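Long-range contacts in type I site-specific restriction-modification system, R (Restriction) subunit (Vibrio vulnificus, PDB 3H1T), which probably serves as the ATP-driven motor and restriction subunit of a type I restriction enzyme, binding ATP and DNA and hydrolysing ATP: residues A[341-346]-A[565-570]; A[201-206]-A[355-360]; A[508-513]-A[534-539]; A[373-378]-A[573-578]. All blocks are in the same frame, centred on the assembly; numbering follows the deposited sequence.

Contact 1 of 4, residues A[341-346]-A[565-570]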
loop_
_atom_site.group_PDB
_atom_site.type_symbol
_atom_site.label_atom_id
_atom_site.label_comp_id
_atom_site.label_asym_id
_atom_site.label_seq_id
_atom_site.Cartn_x
_atom_site.Cartn_y
_atom_site.Cartn_z
ATOM N N PRO A 341 1.421 -10.428 2.086
ATOM C CA PRO A 341 2.623 -10.918 2.766
ATOM C C PRO A 341 2.776 -12.430 2.621
ATOM O O PRO A 341 1.888 -13.100 2.114
ATOM C CB PRO A 341 2.380 -10.505 4.202
ATOM C CG PRO A 341 0.923 -10.783 4.352
ATOM C CD PRO A 341 0.345 -10.177 3.063
ATOM N N LEU A 342 3.912 -12.964 3.060
ATOM C CA LEU A 342 4.171 -14.397 2.970
ATOM C C LEU A 342 3.128 -15.175 3.758
ATOM O O LEU A 342 3.065 -15.071 4.981
ATOM C CB LEU A 342 5.549 -14.740 3.536
ATOM C CG LEU A 342 6.209 -16.038 3.039
ATOM C CD1 LEU A 342 7.297 -16.425 4.007
ATOM C CD2 LEU A 342 5.192 -17.170 2.929
ATOM N N ARG A 343 2.323 -15.963 3.051
ATOM C CA ARG A 343 1.286 -16.776 3.679
ATOM C C ARG A 343 1.297 -18.164 3.020
ATOM O O ARG A 343 2.312 -18.560 2.448
ATOM C CB ARG A 343 -0.079 -16.091 3.548
ATOM C CG ARG A 343 -0.188 -14.742 4.300
ATOM C CD ARG A 343 -0.068 -14.944 5.811
ATOM N NE ARG A 343 -0.331 -13.746 6.607
ATOM C CZ ARG A 343 0.615 -12.933 7.077
ATOM N NH1 ARG A 343 1.897 -13.182 6.835
ATOM N NH2 ARG A 343 0.280 -11.865 7.790
ATOM N N GLU A 344 0.195 -18.902 3.056
ATOM C CA GLU A 344 0.178 -20.251 2.486
ATOM C C GLU A 344 0.178 -20.433 0.971
ATOM O O GLU A 344 0.797 -21.379 0.460
ATOM C CB GLU A 344 -0.985 -21.037 3.069
ATOM C CG GLU A 344 -0.849 -21.278 4.557
ATOM C CD GLU A 344 -1.849 -22.278 5.079
ATOM O OE1 GLU A 344 -3.071 -22.036 4.942
ATOM O OE2 GLU A 344 -1.400 -23.309 5.626
ATOM N N ASP A 345 -0.509 -19.560 0.244
ATOM C CA ASP A 345 -0.584 -19.661 -1.217
ATOM C C ASP A 345 0.558 -18.887 -1.883
ATOM O O ASP A 345 0.849 -19.051 -3.068
ATOM C CB ASP A 345 -1.947 -19.097 -1.659
ATOM C CG ASP A 345 -2.089 -17.595 -1.361
ATOM O OD1 ASP A 345 -1.518 -17.125 -0.348
ATOM O OD2 ASP A 345 -2.782 -16.893 -2.131
ATOM N N ASN A 346 1.231 -18.090 -1.066
ATOM C CA ASN A 346 2.308 -17.167 -1.433
ATOM C C ASN A 346 3.788 -17.569 -1.530
ATOM O O ASN A 346 4.571 -16.872 -2.197
ATOM C CB ASN A 346 2.222 -15.977 -0.461
ATOM C CG ASN A 346 1.758 -14.716 -1.140
ATOM O OD1 ASN A 346 1.257 -14.764 -2.271
ATOM N ND2 ASN A 346 1.899 -13.584 -0.463
ATOM N N PHE A 565 -9.670 -16.434 6.796
ATOM C CA PHE A 565 -8.547 -15.620 6.353
ATOM C C PHE A 565 -8.214 -14.463 7.293
ATOM O O PHE A 565 -7.568 -13.494 6.895
ATOM C CB PHE A 565 -8.844 -15.115 4.943
ATOM C CG PHE A 565 -9.021 -16.224 3.939
ATOM C CD1 PHE A 565 -7.910 -16.917 3.457
ATOM C CD2 PHE A 565 -10.297 -16.610 3.506
ATOM C CE1 PHE A 565 -8.048 -17.979 2.557
ATOM C CE2 PHE A 565 -10.450 -17.679 2.600
ATOM C CZ PHE A 565 -9.317 -18.362 2.130
ATOM N N ALA A 566 -8.637 -14.573 8.549
ATOM C CA ALA A 566 -8.344 -13.541 9.532
ATOM C C ALA A 566 -6.824 -13.386 9.615
ATOM O O ALA A 566 -6.091 -14.370 9.725
ATOM C CB ALA A 566 -8.914 -13.933 10.890
ATOM N N ASP A 567 -6.355 -12.145 9.570
ATOM C CA ASP A 567 -4.918 -11.882 9.588
ATOM C C ASP A 567 -4.649 -10.558 10.301
ATOM O O ASP A 567 -4.496 -9.521 9.665
ATOM C CB ASP A 567 -4.419 -11.809 8.144
ATOM C CG ASP A 567 -2.917 -11.766 8.045
ATOM O OD1 ASP A 567 -2.268 -11.566 9.090
ATOM O OD2 ASP A 567 -2.385 -11.922 6.923
ATOM N N PRO A 568 -4.578 -10.580 11.637
ATOM C CA PRO A 568 -4.334 -9.376 12.436
ATOM C C PRO A 568 -2.957 -8.737 12.232
ATOM O O PRO A 568 -2.802 -7.520 12.339
ATOM C CB PRO A 568 -4.540 -9.878 13.864
ATOM C CG PRO A 568 -5.463 -11.050 13.683
ATOM C CD PRO A 568 -4.840 -11.728 12.517
ATOM N N ASP A 569 -1.961 -9.555 11.927
ATOM C CA ASP A 569 -0.614 -9.040 11.723
ATOM C C ASP A 569 -0.550 -8.091 10.541
ATOM O O ASP A 569 0.022 -7.016 10.644
ATOM C CB ASP A 569 0.378 -10.187 11.536
ATOM C CG ASP A 569 0.595 -10.977 12.812
ATOM O OD1 ASP A 569 0.259 -10.452 13.895
ATOM O OD2 ASP A 569 1.108 -12.114 12.753
ATOM N N PHE A 570 -1.148 -8.475 9.423
ATOM C CA PHE A 570 -1.138 -7.629 8.245
ATOM C C PHE A 570 -2.336 -6.678 8.192
ATOM O O PHE A 570 -2.208 -5.538 7.724
ATOM C CB PHE A 570 -1.112 -8.481 6.969
ATOM C CG PHE A 570 -0.755 -7.707 5.734
ATOM C CD1 PHE A 570 0.575 -7.396 5.453
ATOM C CD2 PHE A 570 -1.745 -7.260 4.872
ATOM C CE1 PHE A 570 0.906 -6.656 4.339
ATOM C CE2 PHE A 570 -1.417 -6.514 3.747
ATOM C CZ PHE A 570 -0.088 -6.213 3.485
#

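Contact 2 of 4, residues A[201-206]-A[355-360]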
loop_
_atom_site.group_PDB
_atom_site.type_symbol
_atom_site.label_atom_id
_atom_site.label_comp_id
_atom_site.label_asym_id
_atom_site.label_seq_id
_atom_site.Cartn_x
_atom_site.Cartn_y
_atom_site.Cartn_z
ATOM N N SER A 201 15.037 -8.433 -5.614
ATOM C CA SER A 201 14.440 -7.877 -4.381
ATOM C C SER A 201 12.906 -7.841 -4.343
ATOM O O SER A 201 12.244 -7.661 -5.371
ATOM C CB SER A 201 14.919 -6.440 -4.120
ATOM O OG SER A 201 16.292 -6.253 -4.399
ATOM N N LEU A 202 12.343 -7.971 -3.145
ATOM C CA LEU A 202 10.890 -7.943 -2.995
ATOM C C LEU A 202 10.390 -6.800 -2.091
ATOM O O LEU A 202 11.030 -6.443 -1.094
ATOM C CB LEU A 202 10.398 -9.284 -2.440
ATOM C CG LEU A 202 8.880 -9.486 -2.414
ATOM C CD1 LEU A 202 8.312 -9.306 -3.833
ATOM C CD2 LEU A 202 8.560 -10.883 -1.870
ATOM N N ILE A 203 9.245 -6.226 -2.462
ATOM C CA ILE A 203 8.616 -5.151 -1.704
ATOM C C ILE A 203 7.151 -5.512 -1.529
ATOM O O ILE A 203 6.469 -5.805 -2.503
ATOM C CB ILE A 203 8.657 -3.817 -2.456
ATOM C CG1 ILE A 203 10.085 -3.500 -2.885
ATOM C CG2 ILE A 203 8.115 -2.721 -1.570
ATOM C CD1 ILE A 203 10.189 -2.369 -3.871
ATOM N N THR A 204 6.669 -5.500 -0.294
ATOM C CA THR A 204 5.274 -5.804 -0.024
ATOM C C THR A 204 4.569 -4.536 0.439
ATOM O O THR A 204 4.964 -3.906 1.421
ATOM C CB THR A 204 5.121 -6.878 1.068
ATOM O OG1 THR A 204 5.899 -8.024 0.719
ATOM C CG2 THR A 204 3.658 -7.287 1.203
HETATM N N MSE A 205 3.529 -4.160 -0.289
HETATM C CA MSE A 205 2.760 -2.972 0.038
HETATM C C MSE A 205 1.279 -3.280 -0.134
HETATM O O MSE A 205 0.870 -3.829 -1.155
HETATM C CB MSE A 205 3.148 -1.811 -0.883
HETATM C CG MSE A 205 4.520 -1.175 -0.631
HETATM SE SE MSE A 205 4.926 0.229 -1.933
HETATM C CE MSE A 205 4.089 1.710 -1.041
ATOM N N ALA A 206 0.480 -2.937 0.868
ATOM C CA ALA A 206 -0.955 -3.166 0.806
ATOM C C ALA A 206 -1.517 -2.419 -0.406
ATOM O O ALA A 206 -1.052 -1.332 -0.756
ATOM C CB ALA A 206 -1.610 -2.678 2.078
ATOM N N ASN A 355 13.155 -12.596 0.983
ATOM C CA ASN A 355 12.388 -11.814 1.928
ATOM C C ASN A 355 12.348 -10.345 1.549
ATOM O O ASN A 355 13.335 -9.782 1.070
ATOM C CB ASN A 355 12.935 -11.989 3.332
ATOM C CG ASN A 355 12.631 -13.359 3.891
ATOM O OD1 ASN A 355 11.534 -13.899 3.681
ATOM N ND2 ASN A 355 13.583 -13.924 4.620
ATOM N N PRO A 356 11.188 -9.711 1.757
ATOM C CA PRO A 356 10.957 -8.299 1.446
ATOM C C PRO A 356 11.949 -7.330 2.085
ATOM O O PRO A 356 12.366 -7.520 3.225
ATOM C CB PRO A 356 9.520 -8.079 1.924
ATOM C CG PRO A 356 9.386 -9.062 3.076
ATOM C CD PRO A 356 10.048 -10.286 2.500
ATOM N N ILE A 357 12.332 -6.299 1.337
ATOM C CA ILE A 357 13.255 -5.289 1.850
ATOM C C ILE A 357 12.467 -4.270 2.679
ATOM O O ILE A 357 13.023 -3.501 3.459
ATOM C CB ILE A 357 14.036 -4.613 0.681
ATOM C CG1 ILE A 357 13.090 -4.047 -0.376
ATOM C CG2 ILE A 357 14.922 -5.646 0.012
ATOM C CD1 ILE A 357 12.524 -2.709 -0.049
ATOM N N TYR A 358 11.148 -4.307 2.504
ATOM C CA TYR A 358 10.229 -3.441 3.217
ATOM C C TYR A 358 8.796 -3.953 3.075
ATOM O O TYR A 358 8.420 -4.505 2.035
ATOM C CB TYR A 358 10.319 -2.007 2.683
ATOM C CG TYR A 358 9.479 -1.016 3.452
ATOM C CD1 TYR A 358 9.691 -0.807 4.813
ATOM C CD2 TYR A 358 8.466 -0.298 2.830
ATOM C CE1 TYR A 358 8.917 0.108 5.532
ATOM C CE2 TYR A 358 7.680 0.613 3.539
ATOM C CZ TYR A 358 7.914 0.814 4.889
ATOM O OH TYR A 358 7.165 1.728 5.587
ATOM N N THR A 359 8.018 -3.781 4.139
ATOM C CA THR A 359 6.623 -4.179 4.161
ATOM C C THR A 359 5.772 -3.047 4.727
ATOM O O THR A 359 6.031 -2.560 5.821
ATOM C CB THR A 359 6.361 -5.416 5.073
ATOM O OG1 THR A 359 7.004 -6.577 4.538
ATOM C CG2 THR A 359 4.865 -5.679 5.170
ATOM N N TYR A 360 4.767 -2.611 3.971
ATOM C CA TYR A 360 3.841 -1.586 4.443
ATOM C C TYR A 360 2.492 -2.281 4.436
ATOM O O TYR A 360 1.879 -2.434 3.383
ATOM C CB TYR A 360 3.805 -0.361 3.519
ATOM C CG TYR A 360 3.043 0.799 4.136
ATOM C CD1 TYR A 360 3.525 1.453 5.271
ATOM C CD2 TYR A 360 1.804 1.196 3.631
ATOM C CE1 TYR A 360 2.789 2.479 5.887
ATOM C CE2 TYR A 360 1.066 2.214 4.238
ATOM C CZ TYR A 360 1.560 2.850 5.367
ATOM O OH TYR A 360 0.823 3.834 5.980
HETATM O O HOH W 1 14.177 -9.258 -1.384
HETATM O O HOH W 2 5.691 -8.869 3.357
#

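Contact 3 of 4, residues A[508-513]-A[534-539]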
loop_
_atom_site.group_PDB
_atom_site.type_symbol
_atom_site.label_atom_id
_atom_site.label_comp_id
_atom_site.label_asym_id
_atom_site.label_seq_id
_atom_site.Cartn_x
_atom_site.Cartn_y
_atom_site.Cartn_z
ATOM N N LEU A 508 -13.350 -11.214 -12.140
ATOM C CA LEU A 508 -12.862 -9.975 -12.751
ATOM C C LEU A 508 -12.584 -8.744 -11.863
ATOM O O LEU A 508 -11.587 -8.040 -12.070
ATOM C CB LEU A 508 -13.812 -9.549 -13.865
ATOM C CG LEU A 508 -13.243 -8.409 -14.708
ATOM C CD1 LEU A 508 -12.094 -8.944 -15.545
ATOM C CD2 LEU A 508 -14.327 -7.823 -15.600
ATOM N N LEU A 509 -13.450 -8.466 -10.892
ATOM C CA LEU A 509 -13.221 -7.292 -10.064
ATOM C C LEU A 509 -12.394 -7.526 -8.813
ATOM O O LEU A 509 -12.269 -6.633 -7.983
ATOM C CB LEU A 509 -14.547 -6.630 -9.691
ATOM C CG LEU A 509 -15.442 -6.223 -10.875
ATOM C CD1 LEU A 509 -16.543 -5.294 -10.392
ATOM C CD2 LEU A 509 -14.614 -5.533 -11.959
ATOM N N THR A 510 -11.816 -8.709 -8.664
ATOM C CA THR A 510 -10.984 -8.932 -7.499
ATOM C C THR A 510 -9.842 -7.912 -7.589
ATOM O O THR A 510 -9.490 -7.287 -6.592
ATOM C CB THR A 510 -10.447 -10.381 -7.444
ATOM O OG1 THR A 510 -9.972 -10.776 -8.734
ATOM C CG2 THR A 510 -11.547 -11.335 -6.983
ATOM N N THR A 511 -9.267 -7.751 -8.785
ATOM C CA THR A 511 -8.199 -6.766 -9.010
ATOM C C THR A 511 -8.643 -5.848 -10.148
ATOM O O THR A 511 -7.862 -5.041 -10.641
ATOM C CB THR A 511 -6.857 -7.383 -9.461
ATOM O OG1 THR A 511 -6.999 -7.940 -10.774
ATOM C CG2 THR A 511 -6.400 -8.442 -8.498
ATOM N N GLY A 512 -9.900 -5.981 -10.554
ATOM C CA GLY A 512 -10.423 -5.177 -11.637
ATOM C C GLY A 512 -10.925 -3.780 -11.297
ATOM O O GLY A 512 -10.854 -2.887 -12.145
ATOM N N VAL A 513 -11.414 -3.565 -10.079
ATOM C CA VAL A 513 -11.962 -2.271 -9.682
ATOM C C VAL A 513 -11.073 -1.313 -8.920
ATOM O O VAL A 513 -10.336 -1.696 -8.018
ATOM C CB VAL A 513 -13.201 -2.421 -8.776
ATOM C CG1 VAL A 513 -14.335 -1.582 -9.330
ATOM C CG2 VAL A 513 -13.584 -3.884 -8.627
ATOM N N LYS A 534 -7.545 -10.919 0.337
ATOM C CA LYS A 534 -7.005 -9.580 0.535
ATOM C C LYS A 534 -7.269 -8.633 -0.626
ATOM O O LYS A 534 -7.339 -7.418 -0.437
ATOM C CB LYS A 534 -5.505 -9.647 0.812
ATOM C CG LYS A 534 -5.168 -10.285 2.156
ATOM C CD LYS A 534 -3.807 -9.848 2.674
ATOM C CE LYS A 534 -3.349 -10.708 3.865
ATOM N NZ LYS A 534 -4.193 -10.592 5.101
ATOM N N GLN A 535 -7.392 -9.182 -1.830
ATOM C CA GLN A 535 -7.679 -8.377 -3.005
ATOM C C GLN A 535 -9.131 -7.924 -2.911
ATOM O O GLN A 535 -9.464 -6.784 -3.241
ATOM C CB GLN A 535 -7.482 -9.192 -4.285
ATOM C CG GLN A 535 -6.035 -9.385 -4.703
ATOM C CD GLN A 535 -5.906 -10.294 -5.911
ATOM O OE1 GLN A 535 -4.802 -10.622 -6.349
ATOM N NE2 GLN A 535 -7.042 -10.702 -6.464
ATOM N N ILE A 536 -9.994 -8.824 -2.452
ATOM C CA ILE A 536 -11.402 -8.513 -2.318
ATOM C C ILE A 536 -11.555 -7.416 -1.281
ATOM O O ILE A 536 -12.145 -6.364 -1.562
ATOM C CB ILE A 536 -12.212 -9.773 -1.933
ATOM C CG1 ILE A 536 -12.311 -10.705 -3.150
ATOM C CG2 ILE A 536 -13.600 -9.395 -1.466
ATOM C CD1 ILE A 536 -12.926 -12.053 -2.856
ATOM N N VAL A 537 -10.984 -7.640 -0.100
ATOM C CA VAL A 537 -11.049 -6.659 0.981
ATOM C C VAL A 537 -10.423 -5.308 0.591
ATOM O O VAL A 537 -10.854 -4.252 1.054
ATOM C CB VAL A 537 -10.362 -7.226 2.260
ATOM C CG1 VAL A 537 -10.301 -6.181 3.352
ATOM C CG2 VAL A 537 -11.146 -8.423 2.762
ATOM N N GLY A 538 -9.423 -5.351 -0.288
ATOM C CA GLY A 538 -8.772 -4.138 -0.737
ATOM C C GLY A 538 -9.606 -3.319 -1.707
ATOM O O GLY A 538 -9.156 -2.280 -2.197
ATOM N N ARG A 539 -10.814 -3.777 -2.009
ATOM C CA ARG A 539 -11.666 -3.027 -2.914
ATOM C C ARG A 539 -12.225 -1.821 -2.185
ATOM O O ARG A 539 -12.605 -0.818 -2.804
ATOM C CB ARG A 539 -12.844 -3.869 -3.415
ATOM C CG ARG A 539 -12.494 -4.934 -4.439
ATOM C CD ARG A 539 -11.513 -4.399 -5.465
ATOM N NE ARG A 539 -10.149 -4.797 -5.129
ATOM C CZ ARG A 539 -9.055 -4.292 -5.688
ATOM N NH1 ARG A 539 -9.149 -3.355 -6.618
ATOM N NH2 ARG A 539 -7.859 -4.728 -5.314
#

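Contact 4 of 4, residues A[373-378]-A[573-578]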
loop_
_atom_site.group_PDB
_atom_site.type_symbol
_atom_site.label_atom_id
_atom_site.label_comp_id
_atom_site.label_asym_id
_atom_site.label_seq_id
_atom_site.Cartn_x
_atom_site.Cartn_y
_atom_site.Cartn_z
ATOM N N PRO A 373 -10.522 2.072 7.532
ATOM C CA PRO A 373 -10.858 1.019 8.507
ATOM C C PRO A 373 -12.157 0.293 8.087
ATOM O O PRO A 373 -12.872 0.777 7.213
ATOM C CB PRO A 373 -10.976 1.802 9.821
ATOM C CG PRO A 373 -11.452 3.158 9.357
ATOM C CD PRO A 373 -10.578 3.405 8.161
ATOM N N TYR A 374 -12.485 -0.838 8.705
ATOM C CA TYR A 374 -13.676 -1.575 8.285
ATOM C C TYR A 374 -14.460 -2.275 9.392
ATOM O O TYR A 374 -13.929 -2.547 10.468
ATOM C CB TYR A 374 -13.253 -2.620 7.240
ATOM C CG TYR A 374 -12.132 -3.530 7.728
ATOM C CD1 TYR A 374 -12.401 -4.626 8.553
ATOM C CD2 TYR A 374 -10.789 -3.243 7.435
ATOM C CE1 TYR A 374 -11.367 -5.401 9.072
ATOM C CE2 TYR A 374 -9.759 -4.017 7.956
ATOM C CZ TYR A 374 -10.050 -5.088 8.770
ATOM O OH TYR A 374 -9.000 -5.821 9.274
ATOM N N ARG A 375 -15.731 -2.548 9.111
ATOM C CA ARG A 375 -16.598 -3.276 10.031
ATOM C C ARG A 375 -16.925 -4.614 9.387
ATOM O O ARG A 375 -17.176 -4.678 8.185
ATOM C CB ARG A 375 -17.921 -2.543 10.275
ATOM C CG ARG A 375 -17.856 -1.390 11.238
ATOM C CD ARG A 375 -17.217 -0.172 10.609
ATOM N NE ARG A 375 -16.957 0.873 11.596
ATOM C CZ ARG A 375 -17.902 1.574 12.220
ATOM N NH1 ARG A 375 -19.191 1.356 11.963
ATOM N NH2 ARG A 375 -17.557 2.483 13.125
ATOM N N VAL A 376 -16.909 -5.688 10.163
ATOM C CA VAL A 376 -17.266 -6.969 9.601
ATOM C C VAL A 376 -18.642 -7.390 10.115
ATOM O O VAL A 376 -18.932 -7.298 11.305
ATOM C CB VAL A 376 -16.264 -8.088 9.957
ATOM C CG1 VAL A 376 -16.752 -9.402 9.354
ATOM C CG2 VAL A 376 -14.883 -7.756 9.438
ATOM N N HIS A 377 -19.499 -7.814 9.196
ATOM C CA HIS A 377 -20.836 -8.285 9.525
ATOM C C HIS A 377 -20.876 -9.675 8.931
ATOM O O HIS A 377 -21.040 -9.840 7.719
ATOM C CB HIS A 377 -21.905 -7.408 8.874
ATOM C CG HIS A 377 -21.811 -5.960 9.239
ATOM N ND1 HIS A 377 -21.829 -5.519 10.543
ATOM C CD2 HIS A 377 -21.708 -4.851 8.469
ATOM C CE1 HIS A 377 -21.743 -4.200 10.563
ATOM N NE2 HIS A 377 -21.669 -3.770 9.317
ATOM N N ARG A 378 -20.661 -10.672 9.780
ATOM C CA ARG A 378 -20.667 -12.070 9.377
ATOM C C ARG A 378 -22.140 -12.494 9.421
ATOM O O ARG A 378 -22.848 -12.213 10.397
ATOM C CB ARG A 378 -19.816 -12.871 10.374
ATOM C CG ARG A 378 -19.388 -14.258 9.941
ATOM C CD ARG A 378 -17.932 -14.548 10.355
ATOM N NE ARG A 378 -17.562 -13.987 11.654
ATOM C CZ ARG A 378 -18.114 -14.354 12.807
ATOM N NH1 ARG A 378 -19.061 -15.284 12.823
ATOM N NH2 ARG A 378 -17.738 -13.783 13.948
ATOM N N TYR A 573 -7.063 -5.594 13.620
ATOM C CA TYR A 573 -8.409 -6.100 13.914
ATOM C C TYR A 573 -9.431 -5.107 13.384
ATOM O O TYR A 573 -9.125 -3.929 13.190
ATOM C CB TYR A 573 -8.620 -6.294 15.430
ATOM C CG TYR A 573 -7.688 -7.311 16.064
ATOM C CD1 TYR A 573 -6.448 -6.934 16.583
ATOM C CD2 TYR A 573 -8.023 -8.666 16.092
ATOM C CE1 TYR A 573 -5.565 -7.879 17.112
ATOM C CE2 TYR A 573 -7.144 -9.618 16.612
ATOM C CZ TYR A 573 -5.917 -9.214 17.116
ATOM O OH TYR A 573 -5.044 -10.152 17.602
ATOM N N PRO A 574 -10.660 -5.566 13.122
ATOM C CA PRO A 574 -11.624 -4.588 12.620
ATOM C C PRO A 574 -12.213 -3.764 13.761
ATOM O O PRO A 574 -12.203 -4.195 14.915
ATOM C CB PRO A 574 -12.661 -5.462 11.929
ATOM C CG PRO A 574 -12.690 -6.654 12.804
ATOM C CD PRO A 574 -11.210 -6.933 13.033
ATOM N N GLU A 575 -12.704 -2.572 13.440
ATOM C CA GLU A 575 -13.293 -1.702 14.442
ATOM C C GLU A 575 -14.440 -2.442 15.106
ATOM O O GLU A 575 -14.477 -2.576 16.322
ATOM C CB GLU A 575 -13.795 -0.419 13.788
ATOM C CG GLU A 575 -12.765 0.252 12.882
ATOM C CD GLU A 575 -11.641 0.939 13.640
ATOM O OE1 GLU A 575 -11.947 1.826 14.466
ATOM O OE2 GLU A 575 -10.457 0.609 13.394
ATOM N N ILE A 576 -15.371 -2.927 14.300
ATOM C CA ILE A 576 -16.504 -3.672 14.815
ATOM C C ILE A 576 -16.565 -4.991 14.072
ATOM O O ILE A 576 -16.189 -5.082 12.901
ATOM C CB ILE A 576 -17.854 -2.963 14.567
ATOM C CG1 ILE A 576 -17.832 -1.549 15.130
ATOM C CG2 ILE A 576 -18.968 -3.754 15.208
ATOM C CD1 ILE A 576 -17.007 -0.625 14.320
ATOM N N GLU A 577 -17.039 -6.014 14.763
ATOM C CA GLU A 577 -17.178 -7.320 14.170
ATOM C C GLU A 577 -18.318 -8.039 14.844
ATOM O O GLU A 577 -18.249 -8.341 16.039
ATOM C CB GLU A 577 -15.908 -8.159 14.328
ATOM C CG GLU A 577 -16.038 -9.559 13.711
ATOM C CD GLU A 577 -14.831 -10.461 13.964
ATOM O OE1 GLU A 577 -13.752 -9.954 14.343
ATOM O OE2 GLU A 577 -14.965 -11.690 13.776
ATOM N N ASP A 578 -19.388 -8.284 14.096
ATOM C CA ASP A 578 -20.505 -9.028 14.642
ATOM C C ASP A 578 -20.990 -10.076 13.664
ATOM O O ASP A 578 -20.607 -10.089 12.497
ATOM C CB ASP A 578 -21.658 -8.116 15.099
ATOM C CG ASP A 578 -21.961 -6.995 14.131
ATOM O OD1 ASP A 578 -21.988 -7.229 12.903
ATOM O OD2 ASP A 578 -22.201 -5.868 14.611
HETATM O O HOH W 3 -10.349 -1.651 10.878
#

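Contact 1 of 4, residues A[341-346]-A[565-570]
R343 and D567 reach toward each other tip to tip, the arginine presenting its NE and NH2 side to both carboxylate oxygens. R343 NH2 lies 2.9 Å from D567 OD1 and uses the syn lone pair of that oxygen. D567 OD2 accepts twice, from R343 NE at 2.8 Å and from R343 NH2, and K534 NZ forms a further salt bridge to it. The flat groups are not coplanar: guanidinium and carboxylate planes stand 48° apart, and NE meets OD2 from above the carboxylate plane. A third nitrogen, R343 NH1, is tied back to L342 O at 2.9 Å, which limits rotation of the guanidinium. P341 CG sits over the centre of the guanidinium, 3.4 Å above its plane. With CG anti to its backbone N (chi1 -165°), F570 sets its ring against the same proline; P341 CD stands 3.6 Å from the F570 ring centroid, a CH-pi contact over the face. D567 is also the N-cap of helix 568-571, its OD1 taking a weak bond from F570 N. The contact thus bridges the two RecA-like domains, joining the loop after the TAT sequence of superfamily 2 helicase motif III to helix 568-571, between two strands of the second domain.

Contact 2 of 4, residues A[201-206]-A[355-360]
I357 turns its CG1 between its own backbone N and carbonyl carbon (chi1 54°), which brings that atom to 3.2 Å from L202 O. Its CD1 then packs 3.8 Å from CG1 of I203, the two side chains crossing at a slant. On T204, OG1 lies beside the backbone N (chi1 -53°) and next to P356 CB, both side chains pointing the same way; T204 OG1 is also hydrogen-bonded to Y350 OH. A water joins this hydroxyl to its neighbour across the strands, 2.8 Å from T204 OG1 and bonded to T359 OG1. The backbones run parallel, with strand axes 4.7 Å apart at closest approach and 11° between their directions. Strand 358-360 is an outermost strand of the seven-stranded parallel sheet of the first RecA-like domain, and strand 201-205 leads directly into ATGTGKT, the P-loop sequence that begins at A206. Four amides cross the gap: I357 N to L202 O, T204 N to Y358 O, Y360 N to T204 O and A206 N to Y360 O at 2.9 Å. A second water accepts from L202 N and donates to N355 O. The Y360 ring stacks on Y182, and its hydroxyl bonds to D368.

Contact 3 of 4, residues A[508-513]-A[534-539]
The backbone oxygen of Q535, whose own side chain lies against T510 and T511, is gripped from within its segment by R539. R539 NE is 2.8 Å from Q535 O in a nearly straight bond (169°) lying in the guanidinium plane, and NH2 adds a weak second bond. This fixes the arginine with one face toward the 508-513 loop: T510 O approaches over that face, 3.0 Å from R539 NE but at too poor an angle for a hydrogen bond. At the guanidinium edge NH1 points to V513 O; that distance is implausibly short and V513 is poorly ordered, so its length is doubtful. The sequences TTGVDAP from T510 and QIVGRGTR from Q535 match motifs V and VI of superfamily 2 helicases, which place this contact in the second RecA-like domain. Q535 extends beyond CG, carrying NE2 to 3.6 Å from T510 CB, and T511 CG2 also meets the same amide. Deeper in, T510 CG2 rests 4.0 Å from I536 CG1, while T510 OG1 bonds back to Q507 O.

Contact 4 of 4, residues A[373-378]-A[573-578]
H377 and D578 carry the straightest polar bond between the strands: H377 ND1 lies 2.9 Å from D578 OD1, with 179° at the hydrogen. The two side chains lie side by side, ring and carboxylate planes only 17° apart, and OD1 offers its syn lone pair. A salt bridge is looser: R378 NH2 and E577 OE2 are 3.5 Å apart, a weak contact with their planes perpendicular. R378 NH1 has E579 as a further partner, whereas the buried R378 NE finds none in the model. I576 CD1 lies over one face of the R375 guanidinium, toward its rim; an apolar contact is V376 CG2 to P574 CB, 4.1 Å. R375 also makes cation-pi contacts with F63 and W551. Backbone bonds complete the pairing: E575 N to Y374 O, V376 N to I576 O, D578 N to V376 O at 3.0 Å, and R378 N to D578 O. With strand directions 2° apart, this is parallel pairing of 374-381 and 576-582, neighbours in the second RecA-like domain's sheet.

Contact 1 touches each of the other three. Its D567 OD2 is 2.9 Å from K534 NZ of contact 3, a salt bridge that ties helix 530-537, which carries the start of motif VI, to the 565-570 segment. P341 N packs 4.0 Å from T204 CG2 of contact 2, and P568 CB of contact 1 meets Y573 CZ of contact 4 at 3.6 Å. Contacts 2 and 4 belong to different RecA-like sheets, their centres 26 Å apart. Contacts 2 and 3 do not touch, their nearest atoms being about 7 Å apart. In related helicases ATP binds between the P-loop and motif VI, so contacts 2 and 3 probably flank that cleft.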